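Local coordinates for protein diphosphomevalonate decarboxylase, putative (Trypanosoma brucei, PDB 2HKE) that probably catalyses the ATP-dependent decarboxylation of (R)-5-diphosphomevalonate to isopentenyl diphosphate, a precursor for isoprenoid and sterol synthesis, at residues Phe152-Trp158 and Ala171-Glu177; Ile39-Pro45 and Leu360-Gly365. The protein carries 1 engineered substitution. All blocks are in the same frame, centred on the assembly; numbering follows the deposited sequence.

Interaction 1 of 2, residues Phe152-Trp158 and Ala171-Glu177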
ATOM      1  N   PHE A 152      11.207   0.035   2.608  1.00 21.67           N
ATOM      2  CA  PHE A 152      12.121  -0.742   1.818  1.00 22.19           C
ATOM      3  C   PHE A 152      11.503  -0.970   0.471  1.00 22.60           C
ATOM      4  O   PHE A 152      10.264  -1.035   0.363  1.00 21.74           O
ATOM      5  CB  PHE A 152      12.342  -2.106   2.424  1.00 22.27           C
ATOM      6  CG  PHE A 152      12.809  -2.067   3.819  1.00 24.62           C
ATOM      7  CD1 PHE A 152      14.139  -1.776   4.092  1.00 27.58           C
ATOM      8  CD2 PHE A 152      11.944  -2.320   4.868  1.00 24.82           C
ATOM      9  CE1 PHE A 152      14.579  -1.713   5.425  1.00 27.95           C
ATOM     10  CE2 PHE A 152      12.352  -2.255   6.160  1.00 27.04           C
ATOM     11  CZ  PHE A 152      13.675  -1.970   6.455  1.00 26.74           C
ATOM     12  N   GLY A 153      12.375  -1.123  -0.524  1.00 21.46           N
ATOM     13  CA  GLY A 153      11.992  -1.581  -1.860  1.00 21.25           C
ATOM     14  C   GLY A 153      11.699  -3.066  -1.856  1.00 20.27           C
ATOM     15  O   GLY A 153      12.005  -3.787  -0.902  1.00 20.12           O
ATOM     16  N   GLY A 154      11.094  -3.543  -2.926  1.00 19.49           N
ATOM     17  CA  GLY A 154      10.950  -4.951  -3.121  1.00 19.21           C
ATOM     18  C   GLY A 154       9.757  -5.590  -2.471  1.00 20.17           C
ATOM     19  O   GLY A 154       8.687  -4.997  -2.462  1.00 19.94           O
ATOM     20  N   PHE A 155       9.959  -6.792  -1.932  1.00 18.48           N
ATOM     21  CA  PHE A 155       8.911  -7.554  -1.225  1.00 18.43           C
ATOM     22  C   PHE A 155       9.241  -7.430   0.266  1.00 19.00           C
ATOM     23  O   PHE A 155      10.356  -7.722   0.705  1.00 19.97           O
ATOM     24  CB  PHE A 155       8.912  -8.991  -1.629  1.00 18.25           C
ATOM     25  CG  PHE A 155       8.433  -9.252  -3.022  1.00 19.43           C
ATOM     26  CD1 PHE A 155       9.200  -8.923  -4.108  1.00 21.30           C
ATOM     27  CD2 PHE A 155       7.222  -9.883  -3.244  1.00 19.88           C
ATOM     28  CE1 PHE A 155       8.749  -9.222  -5.406  1.00 21.03           C
ATOM     29  CE2 PHE A 155       6.770 -10.162  -4.534  1.00 19.79           C
ATOM     30  CZ  PHE A 155       7.556  -9.837  -5.593  1.00 20.27           C
ATOM     31  N   VAL A 156       8.280  -6.969   1.048  1.00 17.30           N
ATOM     32  CA  VAL A 156       8.524  -6.547   2.421  1.00 16.61           C
ATOM     33  C   VAL A 156       7.548  -7.250   3.358  1.00 17.96           C
ATOM     34  O   VAL A 156       6.335  -7.247   3.100  1.00 17.80           O
ATOM     35  CB  VAL A 156       8.356  -5.004   2.521  1.00 17.12           C
ATOM     36  CG1 VAL A 156       8.549  -4.489   3.931  1.00 16.74           C
ATOM     37  CG2 VAL A 156       9.328  -4.319   1.515  1.00 18.96           C
ATOM     38  N   ILE A 157       8.099  -7.826   4.415  1.00 17.83           N
ATOM     39  CA  ILE A 157       7.315  -8.416   5.500  1.00 17.95           C
ATOM     40  C   ILE A 157       7.196  -7.464   6.680  1.00 18.33           C
ATOM     41  O   ILE A 157       8.181  -6.979   7.190  1.00 18.45           O
ATOM     42  CB  ILE A 157       7.957  -9.701   5.980  1.00 17.96           C
ATOM     43  CG1 ILE A 157       7.950 -10.754   4.864  1.00 17.05           C
ATOM     44  CG2 ILE A 157       7.210 -10.251   7.233  1.00 19.70           C
ATOM     45  CD1 ILE A 157       8.891 -11.977   5.196  1.00 18.72           C
ATOM     46  N   TRP A 158       5.976  -7.240   7.166  1.00 17.42           N
ATOM     47  CA  TRP A 158       5.811  -6.601   8.441  1.00 17.81           C
ATOM     48  C   TRP A 158       5.737  -7.742   9.447  1.00 19.46           C
ATOM     49  O   TRP A 158       4.750  -8.521   9.448  1.00 19.04           O
ATOM     50  CB  TRP A 158       4.485  -5.781   8.457  1.00 18.28           C
ATOM     51  CG  TRP A 158       4.209  -5.077   9.727  1.00 17.51           C
ATOM     52  CD1 TRP A 158       5.017  -5.017  10.834  1.00 18.84           C
ATOM     53  CD2 TRP A 158       3.014  -4.363  10.068  1.00 17.97           C
ATOM     54  NE1 TRP A 158       4.401  -4.294  11.833  1.00 18.96           N
ATOM     55  CE2 TRP A 158       3.180  -3.875  11.387  1.00 18.27           C
ATOM     56  CE3 TRP A 158       1.841  -4.057   9.379  1.00 18.85           C
ATOM     57  CZ2 TRP A 158       2.205  -3.133  12.039  1.00 17.99           C
ATOM     58  CZ3 TRP A 158       0.850  -3.311  10.060  1.00 19.63           C
ATOM     59  CH2 TRP A 158       1.076  -2.851  11.366  1.00 19.00           C
ATOM     60  N   ALA A 171       9.166  -3.898   9.858  1.00 19.22           N
ATOM     61  CA  ALA A 171       9.185  -4.467   8.536  1.00 19.37           C
ATOM     62  C   ALA A 171      10.618  -4.830   8.203  1.00 20.16           C
ATOM     63  O   ALA A 171      11.545  -4.152   8.667  1.00 20.13           O
ATOM     64  CB  ALA A 171       8.659  -3.518   7.470  1.00 18.50           C
ATOM     65  N   THR A 172      10.775  -5.899   7.431  1.00 20.10           N
ATOM     66  CA  THR A 172      12.075  -6.252   6.893  1.00 21.00           C
ATOM     67  C   THR A 172      11.950  -6.588   5.410  1.00 21.06           C
ATOM     68  O   THR A 172      10.892  -7.036   4.938  1.00 19.05           O
ATOM     69  CB  THR A 172      12.673  -7.449   7.636  1.00 22.16           C
ATOM     70  OG1 THR A 172      11.768  -8.539   7.592  1.00 23.94           O
ATOM     71  CG2 THR A 172      12.909  -7.135   9.068  1.00 23.47           C
ATOM     72  N   GLN A 173      12.992  -6.294   4.651  1.00 20.21           N
ATOM     73  CA  GLN A 173      12.971  -6.572   3.226  1.00 21.41           C
ATOM     74  C   GLN A 173      13.165  -8.055   3.048  1.00 22.13           C
ATOM     75  O   GLN A 173      14.105  -8.638   3.581  1.00 23.43           O
ATOM     76  CB  GLN A 173      14.070  -5.793   2.485  1.00 21.04           C
ATOM     77  CG  GLN A 173      14.007  -5.986   1.026  1.00 20.99           C
ATOM     78  CD  GLN A 173      15.084  -5.202   0.368  1.00 24.17           C
ATOM     79  OE1 GLN A 173      16.250  -5.578   0.491  1.00 24.93           O
ATOM     80  NE2 GLN A 173      14.730  -4.067  -0.247  1.00 21.93           N
ATOM     81  N   PHE A 174      12.257  -8.708   2.336  1.00 21.48           N
ATOM     82  CA  PHE A 174      12.389 -10.103   2.076  1.00 21.56           C
ATOM     83  C   PHE A 174      13.334 -10.355   0.893  1.00 22.10           C
ATOM     84  O   PHE A 174      14.304 -11.131   1.024  1.00 21.55           O
ATOM     85  CB  PHE A 174      11.046 -10.762   1.871  1.00 21.74           C
ATOM     86  CG  PHE A 174      11.123 -12.232   1.604  1.00 21.64           C
ATOM     87  CD1 PHE A 174      11.493 -13.130   2.591  1.00 23.64           C
ATOM     88  CD2 PHE A 174      10.783 -12.718   0.362  1.00 22.40           C
ATOM     89  CE1 PHE A 174      11.568 -14.495   2.332  1.00 23.34           C
ATOM     90  CE2 PHE A 174      10.829 -14.064   0.098  1.00 19.85           C
ATOM     91  CZ  PHE A 174      11.227 -14.953   1.077  1.00 23.83           C
ATOM     92  N   VAL A 175      13.012  -9.742  -0.228  1.00 21.19           N
ATOM     93  CA  VAL A 175      13.884  -9.611  -1.357  1.00 21.95           C
ATOM     94  C   VAL A 175      13.752  -8.246  -1.922  1.00 22.77           C
ATOM     95  O   VAL A 175      12.701  -7.576  -1.772  1.00 20.32           O
ATOM     96  CB  VAL A 175      13.607 -10.653  -2.483  1.00 21.99           C
ATOM     97  CG1 VAL A 175      13.835 -12.081  -1.963  1.00 21.29           C
ATOM     98  CG2 VAL A 175      12.191 -10.509  -3.113  1.00 21.39           C
ATOM     99  N   ASP A 176      14.811  -7.796  -2.606  1.00 22.56           N
ATOM    100  CA  ASP A 176      14.752  -6.444  -3.146  1.00 22.90           C
ATOM    101  C   ASP A 176      14.157  -6.431  -4.534  1.00 21.84           C
ATOM    102  O   ASP A 176      13.706  -7.441  -5.062  1.00 21.42           O
ATOM    103  CB  ASP A 176      16.122  -5.732  -3.071  1.00 23.32           C
ATOM    104  CG  ASP A 176      17.158  -6.322  -4.014  1.00 26.53           C
ATOM    105  OD1 ASP A 176      16.797  -6.975  -5.021  1.00 25.74           O
ATOM    106  OD2 ASP A 176      18.379  -6.103  -3.743  1.00 28.49           O
ATOM    107  N   GLU A 177      14.101  -5.247  -5.094  1.00 23.57           N
ATOM    108  CA  GLU A 177      13.480  -5.010  -6.389  1.00 24.35           C
ATOM    109  C   GLU A 177      14.183  -5.708  -7.534  1.00 25.12           C
ATOM    110  O   GLU A 177      13.638  -5.807  -8.609  1.00 26.67           O
ATOM    111  CB  GLU A 177      13.387  -3.508  -6.654  1.00 25.47           C
ATOM    112  CG  GLU A 177      14.697  -2.727  -6.852  1.00 27.82           C
ATOM    113  CD  GLU A 177      15.392  -2.309  -5.563  1.00 31.70           C
ATOM    114  OE1 GLU A 177      14.989  -2.727  -4.468  1.00 31.86           O
ATOM    115  OE2 GLU A 177      16.371  -1.528  -5.623  1.00 36.26           O
TER
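Phe152, in the m rotamer, lays one face of its ring over Gln173 N just ahead of strand 155-158, while its CE2 lies 4.1 Å from Ala171 CB. Gln173 answers with an extended side chain, t at both chi1 and chi2, which carries NE2 to within 2.8 Å of Gly153 O as a hydrogen-bond donor. Space is tight beyond this point: a beta carbon on Gly154 would collide with Val175 O and Asp176 CA; without one, Gly154 CA makes a CA-H...O contact with Val175 O at 3.4 Å.

The two segments are arms of an antiparallel beta hairpin in the N-terminal domain of a GHMP kinase-type fold. Ile157 and Thr172 exchange paired backbone bonds (Ile157 N to Thr172 O 2.9 Å, Thr172 N to Ile157 O 2.8 Å). The register then slips at a classic bulge, where Phe174 and Val175 both face Phe155. Phe155 O accepts 2.7 Å from Phe174 N and, weakly, 3.5 Å from Val175 N, and Phe155 N donates 2.9 Å to Val175 O.

On the face of Phe155 and Ile157, Phe155 (m) brings CD1 to 3.5 Å from Val175 CG2. Ile157, m then t, extends CD1 to 3.9 Å from Phe174 CD1; the CA-to-CB bond of Phe174 points toward strand 155-158, but the t rotamer turns its ring off to stack edge-to-face with Phe37 and lie against helix 213-234. Thr172 is p, with OG1 hydrogen-bonded to Asn159. On the other face Val156 (t) packs CG1 3.7 Å from Ala171 CB, and Trp158, also t, directs its indole to an edge-to-face stack with Tyr19.

Interaction 2 of 2, residues Ile39-Pro45 and Leu360-Gly365. With SO4 (sulfate ion), chain E.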
ATOM      1  N   ILE A  39       4.227  -5.725  -1.715  1.00 16.32           N
ATOM      2  CA  ILE A  39       5.127  -5.274  -2.759  1.00 17.92           C
ATOM      3  C   ILE A  39       5.157  -3.763  -2.713  1.00 17.79           C
ATOM      4  O   ILE A  39       4.126  -3.078  -2.770  1.00 19.37           O
ATOM      5  CB  ILE A  39       4.658  -5.740  -4.159  1.00 17.77           C
ATOM      6  CG1 ILE A  39       4.653  -7.257  -4.261  1.00 18.51           C
ATOM      7  CG2 ILE A  39       5.552  -5.157  -5.310  1.00 18.39           C
ATOM      8  CD1 ILE A  39       4.241  -7.758  -5.602  1.00 19.23           C
ATOM      9  N   THR A  40       6.362  -3.207  -2.698  1.00 18.29           N
ATOM     10  CA  THR A  40       6.513  -1.794  -2.776  1.00 18.18           C
ATOM     11  C   THR A  40       6.404  -1.323  -4.244  1.00 17.73           C
ATOM     12  O   THR A  40       7.005  -1.922  -5.110  1.00 19.47           O
ATOM     13  CB  THR A  40       7.900  -1.437  -2.235  1.00 19.31           C
ATOM     14  OG1 THR A  40       8.025  -1.973  -0.918  1.00 19.52           O
ATOM     15  CG2 THR A  40       8.084   0.067  -2.244  1.00 18.00           C
ATOM     16  N   LEU A  41       5.630  -0.291  -4.496  1.00 17.83           N
ATOM     17  CA  LEU A  41       5.418   0.204  -5.843  1.00 19.90           C
ATOM     18  C   LEU A  41       6.482   1.285  -6.144  1.00 19.92           C
ATOM     19  O   LEU A  41       7.160   1.775  -5.235  1.00 20.08           O
ATOM     20  CB  LEU A  41       4.037   0.804  -5.979  1.00 20.35           C
ATOM     21  CG  LEU A  41       2.863  -0.178  -5.929  1.00 24.30           C
ATOM     22  CD1 LEU A  41       1.772   0.564  -6.820  1.00 27.08           C
ATOM     23  CD2 LEU A  41       3.220  -1.520  -6.453  1.00 31.01           C
ATOM     24  N   SER A  42       6.603   1.632  -7.421  1.00 21.76           N
ATOM     25  CA  SER A  42       7.370   2.795  -7.846  1.00 23.35           C
ATOM     26  C   SER A  42       6.815   4.092  -7.292  1.00 24.63           C
ATOM     27  O   SER A  42       5.612   4.242  -7.142  1.00 23.89           O
ATOM     28  CB  SER A  42       7.403   2.889  -9.380  1.00 24.87           C
ATOM     29  OG  SER A  42       8.197   3.993  -9.777  1.00 25.31           O
ATOM     30  N   ALA A  43       7.720   5.042  -7.002  1.00 25.60           N
ATOM     31  CA  ALA A  43       7.335   6.386  -6.611  1.00 26.70           C
ATOM     32  C   ALA A  43       7.089   7.265  -7.840  1.00 28.57           C
ATOM     33  O   ALA A  43       6.978   8.466  -7.706  1.00 29.37           O
ATOM     34  CB  ALA A  43       8.421   7.021  -5.721  1.00 27.33           C
ATOM     35  N   SER A  44       7.057   6.684  -9.030  1.00 29.43           N
ATOM     36  CA  SER A  44       6.678   7.471 -10.195  1.00 30.88           C
ATOM     37  C   SER A  44       5.601   6.720 -10.976  1.00 31.36           C
ATOM     38  O   SER A  44       5.730   5.517 -11.212  1.00 32.98           O
ATOM     39  CB  SER A  44       7.912   7.811 -11.050  1.00 32.04           C
ATOM     40  OG  SER A  44       7.997   6.995 -12.211  1.00 38.95           O
ATOM     41  N   PRO A  45       4.554   7.426 -11.409  1.00 31.43           N
ATOM     42  CA  PRO A  45       4.429   8.886 -11.335  1.00 31.43           C
ATOM     43  C   PRO A  45       3.950   9.450 -10.010  1.00 31.25           C
ATOM     44  O   PRO A  45       4.201  10.624  -9.762  1.00 31.40           O
ATOM     45  CB  PRO A  45       3.419   9.208 -12.449  1.00 31.92           C
ATOM     46  CG  PRO A  45       2.548   7.936 -12.502  1.00 31.47           C
ATOM     47  CD  PRO A  45       3.411   6.798 -12.109  1.00 31.83           C
ATOM     48  N   LEU A 360      -3.064   2.285 -13.422  1.00 20.05           N
ATOM     49  CA  LEU A 360      -1.691   2.567 -13.007  1.00 20.47           C
ATOM     50  C   LEU A 360      -0.878   1.341 -13.306  1.00 19.37           C
ATOM     51  O   LEU A 360      -1.391   0.266 -13.137  1.00 19.71           O
ATOM     52  CB  LEU A 360      -1.661   2.800 -11.501  1.00 20.10           C
ATOM     53  CG  LEU A 360      -0.349   3.078 -10.800  1.00 22.15           C
ATOM     54  CD1 LEU A 360       0.428   4.293 -11.441  1.00 27.83           C
ATOM     55  CD2 LEU A 360      -0.618   3.295  -9.333  1.00 25.28           C
ATOM     56  N   GLN A 361       0.341   1.498 -13.806  1.00 19.58           N
ATOM     57  CA  GLN A 361       1.278   0.375 -13.878  1.00 19.37           C
ATOM     58  C   GLN A 361       2.561   0.743 -13.184  1.00 19.99           C
ATOM     59  O   GLN A 361       3.026   1.859 -13.302  1.00 20.15           O
ATOM     60  CB  GLN A 361       1.494  -0.088 -15.325  1.00 19.32           C
ATOM     61  CG  GLN A 361       2.627  -1.127 -15.543  1.00 18.90           C
ATOM     62  CD  GLN A 361       3.999  -0.509 -15.625  1.00 21.92           C
ATOM     63  OE1 GLN A 361       4.142   0.611 -16.087  1.00 24.62           O
ATOM     64  NE2 GLN A 361       5.039  -1.260 -15.202  1.00 20.56           N
ATOM     65  N   SER A 362       3.114  -0.215 -12.439  1.00 19.89           N
ATOM     66  CA  SER A 362       4.396  -0.043 -11.764  1.00 20.56           C
ATOM     67  C   SER A 362       5.190  -1.330 -11.777  1.00 20.10           C
ATOM     68  O   SER A 362       4.632  -2.420 -11.702  1.00 19.74           O
ATOM     69  CB  SER A 362       4.155   0.431 -10.316  1.00 20.41           C
ATOM     70  OG  SER A 362       5.308   0.375  -9.497  1.00 21.71           O
ATOM     71  N   PRO A 363       6.529  -1.233 -11.897  1.00 20.03           N
ATOM     72  CA  PRO A 363       7.390  -2.362 -11.537  1.00 18.98           C
ATOM     73  C   PRO A 363       7.487  -2.441 -10.010  1.00 19.33           C
ATOM     74  O   PRO A 363       6.892  -1.615  -9.304  1.00 19.89           O
ATOM     75  CB  PRO A 363       8.737  -1.937 -12.131  1.00 19.66           C
ATOM     76  CG  PRO A 363       8.766  -0.527 -11.865  1.00 20.39           C
ATOM     77  CD  PRO A 363       7.340  -0.037 -12.204  1.00 20.50           C
ATOM     78  N   VAL A 364       8.212  -3.421  -9.479  1.00 19.72           N
ATOM     79  CA  VAL A 364       8.513  -3.479  -8.059  1.00 18.96           C
ATOM     80  C   VAL A 364       9.424  -2.300  -7.759  1.00 20.66           C
ATOM     81  O   VAL A 364      10.384  -2.089  -8.497  1.00 19.85           O
ATOM     82  CB  VAL A 364       9.161  -4.807  -7.689  1.00 21.06           C
ATOM     83  CG1 VAL A 364       9.539  -4.816  -6.263  1.00 20.30           C
ATOM     84  CG2 VAL A 364       8.176  -5.999  -8.013  1.00 20.21           C
ATOM     85  N   GLY A 365       9.079  -1.506  -6.766  1.00 20.29           N
ATOM     86  CA  GLY A 365       9.777  -0.237  -6.499  1.00 22.78           C
ATOM     87  C   GLY A 365      10.983  -0.348  -5.574  1.00 23.88           C
ATOM     88  O   GLY A 365      11.164  -1.350  -4.900  1.00 21.30           O
TER
HETATM   89  S   SO4 E 383      11.259   3.868  -7.998  1.00 35.58           S
HETATM   90  O1  SO4 E 383      10.533   4.568  -6.937  1.00 32.32           O
HETATM   91  O2  SO4 E 383      10.691   4.310  -9.278  1.00 37.28           O
HETATM   92  O3  SO4 E 383      12.652   4.345  -7.948  1.00 38.42           O
HETATM   93  O4  SO4 E 383      11.187   2.400  -8.052  1.00 35.23           O
HETATM   94  O   HOH W   1       4.802   3.188 -11.708  1.00 36.90           O
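At the end of strand 36-40, Ile39 places CG2 3.9 Å from Val364 CG2, an apolar touch extended by Val185. Thr40 follows with its carbonyl: Thr40 O accepts a nearly straight bond from Gly365 N at 2.7 Å. Leu41 O then takes a CA-H...O contact from Gly365 CA at 3.5 Å, an approach that a beta carbon on Gly365 would block. The Leu41 side chain reaches Leu360 more loosely, CD1 to CD2 at 4.4 Å.

These contacts tie the N-terminal domain sheet to strand 358-363 of the C-terminal domain, the two halves of the GHMP kinase-type fold. Ser42 N donates to Ser362 OG at 2.8 Å, and Ser362 OG in turn donates a hydrogen bond to Pro363 O at 2.6 Å. Ser42 OG accepts from Ser44 N at 3.0 Å, forming an ST turn, and donates to sulfate O2 at 2.6 Å; Ala43 N holds sulfate O1 at 2.9 Å, with Cys366 N as a further donor. Beyond the turn a water bridges Ser44 O (2.6 Å) and Gln361 O (2.7 Å). Pro45, after a cis peptide bond, sets CD 4.0 Å from Leu360 CD1, with Phe326 touching both side chains.

Interaction 1 is nested within the chain loop that interaction 2 closes, and their centres are about 14 Å apart. Strand 36-40 lies beside strand 155-159 in one sheet, so Thr40 serves both contacts: its OG1 is 2.7 Å from Phe152 O and its N 2.9 Å from Gly154 O, both probable hydrogen bonds. Gly154 also meets the other segment of interaction 2, with Gly154 N 2.9 Å from Gly365 O and its CA 3.4 Å from Val364 CG1. Glu177 CB packs 3.6 Å from Gly365 O. The sulfate beside Ser42 and Ala43, probably from the crystallisation liquor, sits where the two domains meet; members of this superfamily have their active site in the interdomain cleft.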